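Local coordinates for protein shikimate 5-dehydrogenase AroE (5-dehydroshikimate reductase) (Mycobacterium tuberculosis, PDB 4P4G) that probably catalyses the NADP-dependent interconversion of 3-dehydroshikimate and shikimate, the fourth of seven steps in chorismate biosynthesis, at residues Ala16-Pro21 with Ala213-Trp218; His119-Gly124 with Asp180-Ala185; Ala205-Leu210 with Ala224-Ala229; Gly236-Leu241 with Cys263-Leu268. One frame throughout, in Å; residues are numbered along the deposited sequence.

Interaction 1. Residues Ala16-Pro21 with Ala213-Trp218. With SKM ((3R,4S,5R)-3,4,5-trihydroxycyclohex-1-ene-1-carboxylic acid), chain C.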
loop_
_atom_site.group_PDB
_atom_site.type_symbol
_atom_site.label_atom_id
_atom_site.label_comp_id
_atom_site.label_asym_id
_atom_site.label_seq_id
_atom_site.Cartn_x
_atom_site.Cartn_y
_atom_site.Cartn_z
ATOM N N ALA A 16 -13.991 -2.564 -8.016
ATOM C CA ALA A 16 -14.308 -3.771 -8.770
ATOM C C ALA A 16 -13.062 -4.576 -9.164
ATOM O O ALA A 16 -13.119 -5.799 -9.262
ATOM C CB ALA A 16 -15.144 -3.426 -10.003
ATOM N N HIS A 17 -11.947 -3.875 -9.372
ATOM C CA HIS A 17 -10.678 -4.479 -9.791
ATOM C C HIS A 17 -9.945 -5.235 -8.683
ATOM O O HIS A 17 -8.970 -5.940 -8.962
ATOM C CB HIS A 17 -9.730 -3.368 -10.241
ATOM C CG HIS A 17 -9.239 -2.520 -9.104
ATOM N ND1 HIS A 17 -9.999 -1.512 -8.550
ATOM C CD2 HIS A 17 -8.084 -2.556 -8.395
ATOM C CE1 HIS A 17 -9.330 -0.957 -7.553
ATOM N NE2 HIS A 17 -8.166 -1.573 -7.438
ATOM N N SER A 18 -10.362 -5.069 -7.431
ATOM C CA SER A 18 -9.542 -5.558 -6.318
ATOM C C SER A 18 -9.343 -7.061 -6.360
ATOM O O SER A 18 -10.305 -7.800 -6.532
ATOM C CB SER A 18 -10.147 -5.164 -4.973
ATOM O OG SER A 18 -9.415 -5.771 -3.917
ATOM N N ARG A 19 -8.092 -7.507 -6.212
ATOM C CA ARG A 19 -7.796 -8.932 -6.100
ATOM C C ARG A 19 -7.601 -9.384 -4.645
ATOM O O ARG A 19 -7.147 -10.498 -4.396
ATOM C CB ARG A 19 -6.557 -9.309 -6.923
ATOM C CG ARG A 19 -6.601 -8.928 -8.397
ATOM C CD ARG A 19 -7.869 -9.370 -9.079
ATOM N NE ARG A 19 -7.699 -9.528 -10.526
ATOM C CZ ARG A 19 -7.694 -8.530 -11.407
ATOM N NH1 ARG A 19 -7.839 -7.267 -11.012
ATOM N NH2 ARG A 19 -7.537 -8.798 -12.698
ATOM N N SER A 20 -7.930 -8.522 -3.686
ATOM C CA SER A 20 -7.922 -8.929 -2.283
ATOM C C SER A 20 -8.796 -10.135 -1.960
ATOM O O SER A 20 -8.357 -11.000 -1.183
ATOM C CB SER A 20 -8.299 -7.767 -1.359
ATOM O OG SER A 20 -7.178 -6.958 -1.111
ATOM N N PRO A 21 -10.039 -10.198 -2.504
ATOM C CA PRO A 21 -10.875 -11.349 -2.140
ATOM C C PRO A 21 -10.243 -12.675 -2.531
ATOM O O PRO A 21 -10.336 -13.617 -1.758
ATOM C CB PRO A 21 -12.160 -11.128 -2.949
ATOM C CG PRO A 21 -12.236 -9.644 -3.155
ATOM C CD PRO A 21 -10.778 -9.251 -3.366
ATOM N N ALA A 213 2.672 0.512 -7.059
ATOM C CA ALA A 213 1.521 0.090 -6.257
ATOM C C ALA A 213 0.342 -0.367 -7.112
ATOM O O ALA A 213 -0.515 -1.132 -6.658
ATOM C CB ALA A 213 1.099 1.198 -5.309
ATOM N N ILE A 214 0.296 0.111 -8.350
ATOM C CA ILE A 214 -0.787 -0.225 -9.281
ATOM C C ILE A 214 -0.650 -1.673 -9.776
ATOM O O ILE A 214 0.465 -2.146 -10.030
ATOM C CB ILE A 214 -0.766 0.714 -10.515
ATOM C CG1 ILE A 214 -0.982 2.176 -10.104
ATOM C CG2 ILE A 214 -1.810 0.269 -11.556
ATOM C CD1 ILE A 214 -2.279 2.425 -9.368
ATOM N N TYR A 215 -1.764 -2.383 -9.911
ATOM C CA TYR A 215 -1.719 -3.713 -10.508
ATOM C C TYR A 215 -2.765 -3.963 -11.599
ATOM O O TYR A 215 -2.731 -4.994 -12.258
ATOM C CB TYR A 215 -1.745 -4.816 -9.437
ATOM C CG TYR A 215 -2.977 -4.886 -8.545
ATOM C CD1 TYR A 215 -4.149 -5.488 -8.983
ATOM C CD2 TYR A 215 -2.940 -4.394 -7.249
ATOM C CE1 TYR A 215 -5.268 -5.570 -8.163
ATOM C CE2 TYR A 215 -4.050 -4.472 -6.414
ATOM C CZ TYR A 215 -5.202 -5.062 -6.876
ATOM O OH TYR A 215 -6.302 -5.147 -6.053
ATOM N N ASP A 216 -3.688 -3.022 -11.795
ATOM C CA ASP A 216 -4.749 -3.203 -12.787
ATOM C C ASP A 216 -5.191 -1.815 -13.251
ATOM O O ASP A 216 -5.570 -0.988 -12.426
ATOM C CB ASP A 216 -5.921 -3.971 -12.161
ATOM C CG ASP A 216 -6.914 -4.510 -13.197
ATOM O OD1 ASP A 216 -6.853 -4.119 -14.381
ATOM O OD2 ASP A 216 -7.778 -5.324 -12.812
ATOM N N PRO A 217 -5.092 -1.535 -14.565
ATOM C CA PRO A 217 -4.526 -2.428 -15.589
ATOM C C PRO A 217 -3.014 -2.542 -15.506
ATOM O O PRO A 217 -2.346 -1.716 -14.891
ATOM C CB PRO A 217 -4.958 -1.785 -16.917
ATOM C CG PRO A 217 -5.315 -0.381 -16.584
ATOM C CD PRO A 217 -5.774 -0.368 -15.153
ATOM N N TRP A 218 -2.489 -3.605 -16.097
ATOM C CA TRP A 218 -1.063 -3.854 -16.053
ATOM C C TRP A 218 -0.613 -4.275 -17.447
ATOM O O TRP A 218 -1.339 -4.981 -18.143
ATOM C CB TRP A 218 -0.774 -4.965 -15.031
ATOM C CG TRP A 218 0.668 -5.170 -14.817
ATOM C CD1 TRP A 218 1.443 -6.172 -15.334
ATOM C CD2 TRP A 218 1.546 -4.330 -14.057
ATOM N NE1 TRP A 218 2.745 -6.006 -14.930
ATOM C CE2 TRP A 218 2.837 -4.880 -14.153
ATOM C CE3 TRP A 218 1.364 -3.158 -13.308
ATOM C CZ2 TRP A 218 3.943 -4.308 -13.520
ATOM C CZ3 TRP A 218 2.459 -2.592 -12.681
ATOM C CH2 TRP A 218 3.735 -3.165 -12.791
HETATM O O12 SKM C . -3.554 -1.732 1.240
HETATM C C8 SKM C . -4.159 -2.555 0.246
HETATM C C6 SKM C . -4.045 -1.849 -1.076
HETATM O O7 SKM C . -4.440 -0.495 -0.961
HETATM C C5 SKM C . -4.909 -2.502 -2.028
HETATM C C4 SKM C . -5.884 -3.371 -1.767
HETATM C C1 SKM C . -6.700 -3.938 -2.916
HETATM O O2 SKM C . -7.555 -4.804 -2.685
HETATM O O3 SKM C . -6.518 -3.551 -4.085
HETATM C C10 SKM C . -6.226 -3.848 -0.324
HETATM C C9 SKM C . -5.575 -2.838 0.667
HETATM O O11 SKM C . -5.583 -3.474 1.897
#
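The carboxylate end of the shikimate site closes here, where the loop leading into helix 20-30 meets the loop that follows strand 209-212. Tyr-215 carries the contact. Its CG sits in the crowded position between the backbone N and the carbonyl carbon (chi1 62°), and from there the ring reaches across so that its hydroxyl does two jobs: Tyr-215 OH donates to SKM O3 at 2.5 Å and accepts from Arg-19 N at 3.0 Å. The other carboxylate oxygen, O2, is gripped by two serines, by Ser-18 OG at a very short 2.4 Å and by Ser-20 OG at 2.7 Å. Ser-18 OG also accepts from Ser-20 N at 3.1 Å, closing an ST turn. Arg-19, its chain bent at chi2, runs its CG past Tyr-215 CE1 and ends in a salt bridge, NH1 to Asp-216 OD2 at 2.6 Å. That bond is almost straight (178°), lies in the guanidinium plane and uses the anti lone pair of OD2. The same NH1 also donates to His-17 O at 2.7 Å, so one nitrogen ties both loops together. Paired serines and a tyrosine holding the two carboxylate oxygens are typical of the shikimate dehydrogenase substrate pocket.

Interaction 2. Residues His119-Gly124 with Asp180-Ala185; sequences HALVLG and DAVAAA
Leu-121 carries the apolar part of the contact between strand 119-123 and helix 178-184. Its chi1 of -147° is well off a staggered position, and with chi2 at 55° the two methyls part to separate targets. CD1 reaches Ala-181 CB at 4.0 Å, while CD2 meets Val-182 CG2 at 3.8 Å, the two side chains crossing obliquely. Val-182 presents that methyl although its CB points away from the strand: CG1 is anti to the backbone N, which places CG2 beside the N and on the leucine's side. Ala-185 brings its CB to 4.4 Å from Leu-121 CB. At the strand's beginning, His-119 has CG anti to its carbonyl carbon, so the ring lies beside the Ala-184 carbonyl, its CD2 3.1 Å from Ala-184 O. Nearby, Ala-185 CA comes within 3.6 Å of His-119 O, a CA-H...O contact. No conventional hydrogen bond joins the segments. The axes of 119-123 and 180-184 approach to 8.1 Å, their directions 133° apart. The chain then runs on into strand 187-190. That strand flanks 119-123 on one edge and strand 143-148 on the other, while helix 129-139 packs against Ala-120 and Val-122.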
loop_
_atom_site.group_PDB
_atom_site.type_symbol
_atom_site.label_atom_id
_atom_site.label_comp_id
_atom_site.label_asym_id
_atom_site.label_seq_id
_atom_site.Cartn_x
_atom_site.Cartn_y
_atom_site.Cartn_z
ATOM N N HIS A 119 19.776 5.315 -1.888
ATOM C CA HIS A 119 18.885 6.446 -2.109
ATOM C C HIS A 119 17.587 5.946 -2.711
ATOM O O HIS A 119 17.605 5.089 -3.602
ATOM C CB HIS A 119 19.541 7.453 -3.053
ATOM C CG HIS A 119 20.953 7.789 -2.686
ATOM N ND1 HIS A 119 21.277 8.517 -1.562
ATOM C CD2 HIS A 119 22.127 7.506 -3.299
ATOM C CE1 HIS A 119 22.588 8.657 -1.490
ATOM N NE2 HIS A 119 23.128 8.058 -2.536
ATOM N N ALA A 120 16.459 6.477 -2.241
ATOM C CA ALA A 120 15.157 6.029 -2.725
ATOM C C ALA A 120 14.302 7.209 -3.152
ATOM O O ALA A 120 14.540 8.337 -2.727
ATOM C CB ALA A 120 14.428 5.229 -1.655
ATOM N N LEU A 121 13.315 6.930 -3.994
ATOM C CA LEU A 121 12.351 7.926 -4.442
ATOM C C LEU A 121 10.960 7.397 -4.143
ATOM O O LEU A 121 10.685 6.209 -4.336
ATOM C CB LEU A 121 12.521 8.117 -5.948
ATOM C CG LEU A 121 12.295 9.430 -6.670
ATOM C CD1 LEU A 121 13.133 10.513 -6.053
ATOM C CD2 LEU A 121 12.716 9.239 -8.117
ATOM N N VAL A 122 10.073 8.268 -3.669
ATOM C CA VAL A 122 8.680 7.891 -3.457
ATOM C C VAL A 122 7.842 8.868 -4.239
ATOM O O VAL A 122 8.002 10.074 -4.085
ATOM C CB VAL A 122 8.275 7.974 -1.964
ATOM C CG1 VAL A 122 6.745 7.939 -1.798
ATOM C CG2 VAL A 122 8.944 6.855 -1.162
ATOM N N LEU A 123 6.959 8.353 -5.085
ATOM C CA LEU A 123 6.040 9.224 -5.813
ATOM C C LEU A 123 4.671 9.255 -5.170
ATOM O O LEU A 123 4.064 8.206 -4.934
ATOM C CB LEU A 123 5.870 8.759 -7.246
ATOM C CG LEU A 123 7.118 8.481 -8.063
ATOM C CD1 LEU A 123 6.712 8.171 -9.489
ATOM C CD2 LEU A 123 8.060 9.659 -7.996
ATOM N N GLY A 124 4.191 10.462 -4.894
ATOM C CA GLY A 124 2.836 10.659 -4.409
ATOM C C GLY A 124 2.771 11.135 -2.979
ATOM O O GLY A 124 3.770 11.098 -2.263
ATOM N N ASP A 180 17.711 14.757 -11.825
ATOM C CA ASP A 180 18.801 14.605 -10.864
ATOM C C ASP A 180 18.396 13.724 -9.670
ATOM O O ASP A 180 19.209 12.972 -9.135
ATOM C CB ASP A 180 19.289 15.977 -10.403
ATOM C CG ASP A 180 19.962 16.765 -11.524
ATOM O OD1 ASP A 180 20.588 16.136 -12.410
ATOM O OD2 ASP A 180 19.867 18.014 -11.516
ATOM N N ALA A 181 17.135 13.812 -9.263
ATOM C CA ALA A 181 16.623 12.965 -8.185
ATOM C C ALA A 181 16.645 11.490 -8.594
ATOM O O ALA A 181 17.000 10.613 -7.798
ATOM C CB ALA A 181 15.228 13.406 -7.785
ATOM N N VAL A 182 16.295 11.226 -9.847
ATOM C CA VAL A 182 16.290 9.863 -10.379
ATOM C C VAL A 182 17.706 9.304 -10.489
ATOM O O VAL A 182 17.968 8.154 -10.115
ATOM C CB VAL A 182 15.577 9.802 -11.751
ATOM C CG1 VAL A 182 15.811 8.463 -12.425
ATOM C CG2 VAL A 182 14.086 10.036 -11.580
ATOM N N ALA A 183 18.613 10.123 -11.003
ATOM C CA ALA A 183 20.002 9.723 -11.206
ATOM C C ALA A 183 20.661 9.219 -9.922
ATOM O O ALA A 183 21.461 8.289 -9.947
ATOM C CB ALA A 183 20.801 10.881 -11.797
ATOM N N ALA A 184 20.309 9.822 -8.794
ATOM C CA ALA A 184 20.919 9.446 -7.519
ATOM C C ALA A 184 20.279 8.199 -6.902
ATOM O O ALA A 184 20.902 7.501 -6.100
ATOM C CB ALA A 184 20.851 10.608 -6.544
ATOM N N ALA A 185 19.039 7.918 -7.287
ATOM C CA ALA A 185 18.239 6.914 -6.596
ATOM C C ALA A 185 18.435 5.495 -7.125
ATOM O O ALA A 185 18.719 5.288 -8.307
ATOM C CB ALA A 185 16.774 7.299 -6.639
#

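Interaction 3. Residues Ala205-Leu210 with Ala224-Ala229; sequences AAIPVL and AAVGSA
Val-226, Ala-205 and Leu-210 bury the most surface where helix 221-229 lies against the chain entering strand 209-212. Val-226 has CG1 anti to the backbone N (chi1 173°) and uses its two methyls differently. CG1 lies 3.8 Å from Ile-207 O and also rests on the CB of Leu-210. CG2 touches two methyls, Ile-207 CG2 at 3.9 Å and Leu-210 CD2 at 4.0 Å. Ile-207 lies side by side with the valine, pointing the same way, whereas Leu-210 crosses it obliquely. Leu-210 points its CB toward the helix, and with CG anti to the backbone N its CD2 reaches the valine. Ala-205 packs at closer backbone range, its CA only 4.2 Å from that of Val-226. Its CB sits 3.7 Å from Ala-225 O and 3.9 Å from Ala-225 CB, and its carbonyl O approaches Ala-229 CB at 3.3 Å. This is one flank of a beta-alpha-beta unit: strand 232-234 follows the helix and pairs with 209-212, and its Val-233 also touches Val-226. No hydrogen bond crosses between the segments, and every side chain that meets is aliphatic. The helix is therefore seated here by van der Waals fit, with small alanines permitting the close backbone approach.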
loop_
_atom_site.group_PDB
_atom_site.type_symbol
_atom_site.label_atom_id
_atom_site.label_comp_id
_atom_site.label_asym_id
_atom_site.label_seq_id
_atom_site.Cartn_x
_atom_site.Cartn_y
_atom_site.Cartn_z
ATOM N N ALA A 205 12.428 6.392 -16.125
ATOM C CA ALA A 205 12.752 5.065 -16.675
ATOM C C ALA A 205 14.120 4.551 -16.253
ATOM O O ALA A 205 14.368 3.344 -16.260
ATOM C CB ALA A 205 12.647 5.076 -18.191
ATOM N N ALA A 206 15.010 5.475 -15.899
ATOM C CA ALA A 206 16.388 5.141 -15.556
ATOM C C ALA A 206 16.578 4.554 -14.157
ATOM O O ALA A 206 17.700 4.217 -13.782
ATOM C CB ALA A 206 17.278 6.363 -15.738
ATOM N N ILE A 207 15.500 4.428 -13.390
ATOM C CA ILE A 207 15.616 3.906 -12.023
ATOM C C ILE A 207 15.935 2.411 -12.070
ATOM O O ILE A 207 15.356 1.672 -12.876
ATOM C CB ILE A 207 14.334 4.168 -11.202
ATOM C CG1 ILE A 207 14.593 4.022 -9.701
ATOM C CG2 ILE A 207 13.192 3.256 -11.626
ATOM C CD1 ILE A 207 15.202 5.259 -9.086
ATOM N N PRO A 208 16.866 1.958 -11.214
ATOM C CA PRO A 208 17.273 0.546 -11.237
ATOM C C PRO A 208 16.182 -0.433 -10.791
ATOM O O PRO A 208 16.145 -1.574 -11.274
ATOM C CB PRO A 208 18.444 0.510 -10.242
ATOM C CG PRO A 208 18.978 1.921 -10.237
ATOM C CD PRO A 208 17.765 2.781 -10.381
ATOM N N VAL A 209 15.332 -0.012 -9.855
ATOM C CA VAL A 209 14.264 -0.863 -9.323
ATOM C C VAL A 209 13.000 -0.032 -9.166
ATOM O O VAL A 209 13.048 1.083 -8.624
ATOM C CB VAL A 209 14.621 -1.438 -7.933
ATOM C CG1 VAL A 209 13.509 -2.364 -7.419
ATOM C CG2 VAL A 209 15.939 -2.176 -7.956
ATOM N N LEU A 210 11.876 -0.569 -9.636
ATOM C CA LEU A 210 10.575 0.082 -9.514
ATOM C C LEU A 210 9.610 -0.825 -8.784
ATOM O O LEU A 210 9.408 -1.982 -9.184
ATOM C CB LEU A 210 9.980 0.363 -10.898
ATOM C CG LEU A 210 8.461 0.612 -10.936
ATOM C CD1 LEU A 210 8.091 1.950 -10.279
ATOM C CD2 LEU A 210 7.922 0.549 -12.372
ATOM N N ALA A 224 6.370 -0.204 -18.098
ATOM C CA ALA A 224 6.888 -0.519 -19.430
ATOM C C ALA A 224 8.188 0.220 -19.715
ATOM O O ALA A 224 9.090 -0.321 -20.353
ATOM C CB ALA A 224 5.852 -0.204 -20.501
ATOM N N ALA A 225 8.263 1.467 -19.259
ATOM C CA ALA A 225 9.438 2.308 -19.475
ATOM C C ALA A 225 10.662 1.797 -18.716
ATOM O O ALA A 225 11.749 1.662 -19.282
ATOM C CB ALA A 225 9.119 3.751 -19.073
ATOM N N VAL A 226 10.485 1.546 -17.423
ATOM C CA VAL A 226 11.557 0.997 -16.589
ATOM C C VAL A 226 12.015 -0.360 -17.117
ATOM O O VAL A 226 13.213 -0.607 -17.256
ATOM C CB VAL A 226 11.099 0.867 -15.113
ATOM C CG1 VAL A 226 12.137 0.133 -14.284
ATOM C CG2 VAL A 226 10.834 2.241 -14.520
ATOM N N GLY A 227 11.058 -1.236 -17.421
ATOM C CA GLY A 227 11.375 -2.556 -17.951
ATOM C C GLY A 227 12.186 -2.471 -19.230
ATOM O O GLY A 227 13.199 -3.168 -19.407
ATOM N N SER A 228 11.750 -1.606 -20.137
ATOM C CA SER A 228 12.468 -1.426 -21.395
ATOM C C SER A 228 13.902 -0.930 -21.182
ATOM O O SER A 228 14.812 -1.312 -21.919
ATOM C CB SER A 228 11.707 -0.461 -22.306
ATOM O OG SER A 228 12.203 -0.529 -23.627
ATOM N N ALA A 229 14.088 -0.083 -20.170
ATOM C CA ALA A 229 15.370 0.560 -19.886
ATOM C C ALA A 229 16.360 -0.365 -19.188
ATOM O O ALA A 229 17.533 -0.015 -19.022
ATOM C CB ALA A 229 15.152 1.822 -19.052
#

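Interaction 4. Residues Gly236-Leu241 with Cys263-Leu268; sequences GLQMLL and CALAAL. With SKM ((3R,4S,5R)-3,4,5-trihydroxycyclohex-1-ene-1-carboxylic acid), chain C.
Leu-265 is the centre of this contact, a single leucine of helix 258-267 pushed tip first against residues 237-241 of helix 236-252. The axes of 236-241 and 263-267 run roughly antiparallel at 151° and come no closer than 10.9 Å, so long side chains must span the distance. With CG anti to the backbone N (chi1 -161°), Leu-265 extends both methyls across it. CD1 lies 3.6 Å from Leu-237 O and flanks that residue's CB, while CD2 comes 4.0 Å from Leu-241 CD2, the residue one helical turn on. Leu-237 O is already the acceptor for Leu-241 N, so the methyls pack against a carbonyl engaged in the helix itself. This is the close-fitting part: Leu-265 is buried and gives 110 Å² of its surface to the contact.

The margin is more open. There the partly exposed Leu-237 and Leu-268 pass alongside in opposite directions, CD2 to CD1 at 4.0 Å. Gln-238, also partly exposed, gives up little surface and makes a single close touch: it starts away from the partner helix, but its chain bends at chi2 (-58°) and brings NE2 back alongside the methyl, 3.5 Å from Leu-265 CD2, the chains crossing obliquely.

Leu-240 also points its CB toward the partner helix, but makes its closest contact with the ligand: its CD1 lies 3.8 Å from SKM C4, the ring carbon bearing the carboxylate. Its side chain touches Ser-20 and Leu-23 of helix 20-30 as well. Helix 258-267, too, reaches helix 20-30, through Ala-264 on Ala-26. An antiparallel helix pair with one member lining the shikimate pocket fits the C-terminal helical part of a shikimate dehydrogenase.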
loop_
_atom_site.group_PDB
_atom_site.type_symbol
_atom_site.label_atom_id
_atom_site.label_comp_id
_atom_site.label_asym_id
_atom_site.label_seq_id
_atom_site.Cartn_x
_atom_site.Cartn_y
_atom_site.Cartn_z
ATOM N N GLY A 236 2.215 -4.219 -8.503
ATOM C CA GLY A 236 1.395 -4.012 -7.322
ATOM C C GLY A 236 0.866 -5.302 -6.726
ATOM O O GLY A 236 0.442 -5.335 -5.565
ATOM N N LEU A 237 0.875 -6.369 -7.518
ATOM C CA LEU A 237 0.423 -7.669 -7.020
ATOM C C LEU A 237 1.350 -8.185 -5.940
ATOM O O LEU A 237 0.901 -8.862 -5.004
ATOM C CB LEU A 237 0.365 -8.707 -8.152
ATOM C CG LEU A 237 -0.783 -8.623 -9.151
ATOM C CD1 LEU A 237 -0.775 -9.859 -10.056
ATOM C CD2 LEU A 237 -2.106 -8.503 -8.418
ATOM N N GLN A 238 2.647 -7.896 -6.064
ATOM C CA GLN A 238 3.595 -8.351 -5.044
ATOM C C GLN A 238 3.379 -7.557 -3.748
ATOM O O GLN A 238 3.414 -8.129 -2.648
ATOM C CB GLN A 238 5.049 -8.265 -5.548
ATOM C CG GLN A 238 5.324 -9.161 -6.772
ATOM C CD GLN A 238 5.016 -10.631 -6.503
ATOM O OE1 GLN A 238 5.340 -11.159 -5.442
ATOM N NE2 GLN A 238 4.380 -11.288 -7.463
ATOM N N MET A 239 3.126 -6.253 -3.870
ATOM C CA MET A 239 2.769 -5.450 -2.692
ATOM C C MET A 239 1.464 -5.951 -2.074
ATOM O O MET A 239 1.351 -6.055 -0.853
ATOM C CB MET A 239 2.637 -3.962 -3.036
ATOM C CG MET A 239 2.510 -3.074 -1.799
ATOM S SD MET A 239 2.326 -1.329 -2.192
ATOM C CE MET A 239 3.526 -1.163 -3.506
ATOM N N LEU A 240 0.487 -6.275 -2.918
ATOM C CA LEU A 240 -0.797 -6.799 -2.441
ATOM C C LEU A 240 -0.639 -8.077 -1.616
ATOM O O LEU A 240 -1.227 -8.209 -0.552
ATOM C CB LEU A 240 -1.736 -7.062 -3.627
ATOM C CG LEU A 240 -3.112 -7.603 -3.221
ATOM C CD1 LEU A 240 -3.935 -6.479 -2.586
ATOM C CD2 LEU A 240 -3.817 -8.197 -4.440
ATOM N N LEU A 241 0.155 -9.019 -2.115
ATOM C CA LEU A 241 0.432 -10.262 -1.407
ATOM C C LEU A 241 1.053 -10.004 -0.047
ATOM O O LEU A 241 0.583 -10.523 0.971
ATOM C CB LEU A 241 1.407 -11.104 -2.219
ATOM C CG LEU A 241 1.799 -12.429 -1.560
ATOM C CD1 LEU A 241 0.585 -13.321 -1.368
ATOM C CD2 LEU A 241 2.848 -13.128 -2.400
ATOM N N CYS A 263 0.253 -19.233 -3.974
ATOM C CA CYS A 263 -0.393 -19.979 -5.056
ATOM C C CYS A 263 -1.635 -19.281 -5.621
ATOM O O CYS A 263 -1.919 -19.379 -6.819
ATOM C CB CYS A 263 -0.758 -21.373 -4.585
ATOM S SG CYS A 263 0.682 -22.385 -4.280
ATOM N N ALA A 264 -2.393 -18.603 -4.767
ATOM C CA ALA A 264 -3.569 -17.872 -5.246
ATOM C C ALA A 264 -3.138 -16.723 -6.143
ATOM O O ALA A 264 -3.776 -16.447 -7.161
ATOM C CB ALA A 264 -4.388 -17.352 -4.091
ATOM N N LEU A 265 -2.056 -16.050 -5.762
ATOM C CA LEU A 265 -1.565 -14.926 -6.547
ATOM C C LEU A 265 -1.156 -15.421 -7.931
ATOM O O LEU A 265 -1.408 -14.760 -8.936
ATOM C CB LEU A 265 -0.398 -14.235 -5.841
ATOM C CG LEU A 265 -0.101 -12.807 -6.320
ATOM C CD1 LEU A 265 -1.017 -11.797 -5.632
ATOM C CD2 LEU A 265 1.344 -12.448 -6.073
ATOM N N ALA A 266 -0.555 -16.608 -7.979
ATOM C CA ALA A 266 -0.123 -17.196 -9.248
ATOM C C ALA A 266 -1.301 -17.640 -10.115
ATOM O O ALA A 266 -1.157 -17.802 -11.331
ATOM C CB ALA A 266 0.823 -18.372 -9.001
ATOM N N ALA A 267 -2.457 -17.851 -9.485
ATOM C CA ALA A 267 -3.656 -18.318 -10.187
ATOM C C ALA A 267 -4.489 -17.169 -10.763
ATOM O O ALA A 267 -5.457 -17.410 -11.488
ATOM C CB ALA A 267 -4.508 -19.177 -9.272
ATOM N N LEU A 268 -4.129 -15.934 -10.417
ATOM C CA LEU A 268 -4.781 -14.759 -10.986
ATOM C C LEU A 268 -4.451 -14.671 -12.470
ATOM O O LEU A 268 -3.512 -15.316 -12.937
ATOM C CB LEU A 268 -4.295 -13.493 -10.279
ATOM C CG LEU A 268 -4.584 -13.348 -8.777
ATOM C CD1 LEU A 268 -3.887 -12.125 -8.238
ATOM C CD2 LEU A 268 -6.077 -13.259 -8.489
HETATM O O12 SKM C . -3.554 -1.732 1.240
HETATM C C8 SKM C . -4.159 -2.555 0.246
HETATM C C6 SKM C . -4.045 -1.849 -1.076
HETATM O O7 SKM C . -4.440 -0.495 -0.961
HETATM C C5 SKM C . -4.909 -2.502 -2.028
HETATM C C4 SKM C . -5.884 -3.371 -1.767
HETATM C C1 SKM C . -6.700 -3.938 -2.916
HETATM O O2 SKM C . -7.555 -4.804 -2.685
HETATM O O3 SKM C . -6.518 -3.551 -4.085
HETATM C C10 SKM C . -6.226 -3.848 -0.324
HETATM C C9 SKM C . -5.575 -2.838 0.667
HETATM O O11 SKM C . -5.583 -3.474 1.897
#

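In the fold
Interactions 1 and 4 form the shikimate-binding side of the molecule. Their centres are 10 Å apart, both touch SKM, and they meet directly: Ile-214 O lies 3.1 Å from Gly-236 N, a probable hydrogen bond, and Ser-20 OG packs 3.6 Å from Leu-240 CD1. Asp-105, Asn-90, Lys-69 and Thr-65 help complete the site. Interactions 2 and 3, with centres 13 Å apart, both reach the parallel sheet of the probable NADP-binding, Rossmann-type half, and Ala-185 CB touches Ile-207 CD1 at 3.6 Å. The centre of interaction 1 is 25 Å from that of interaction 2, yet strand 209-212 leads from interaction 3 straight into the loop of Tyr-215.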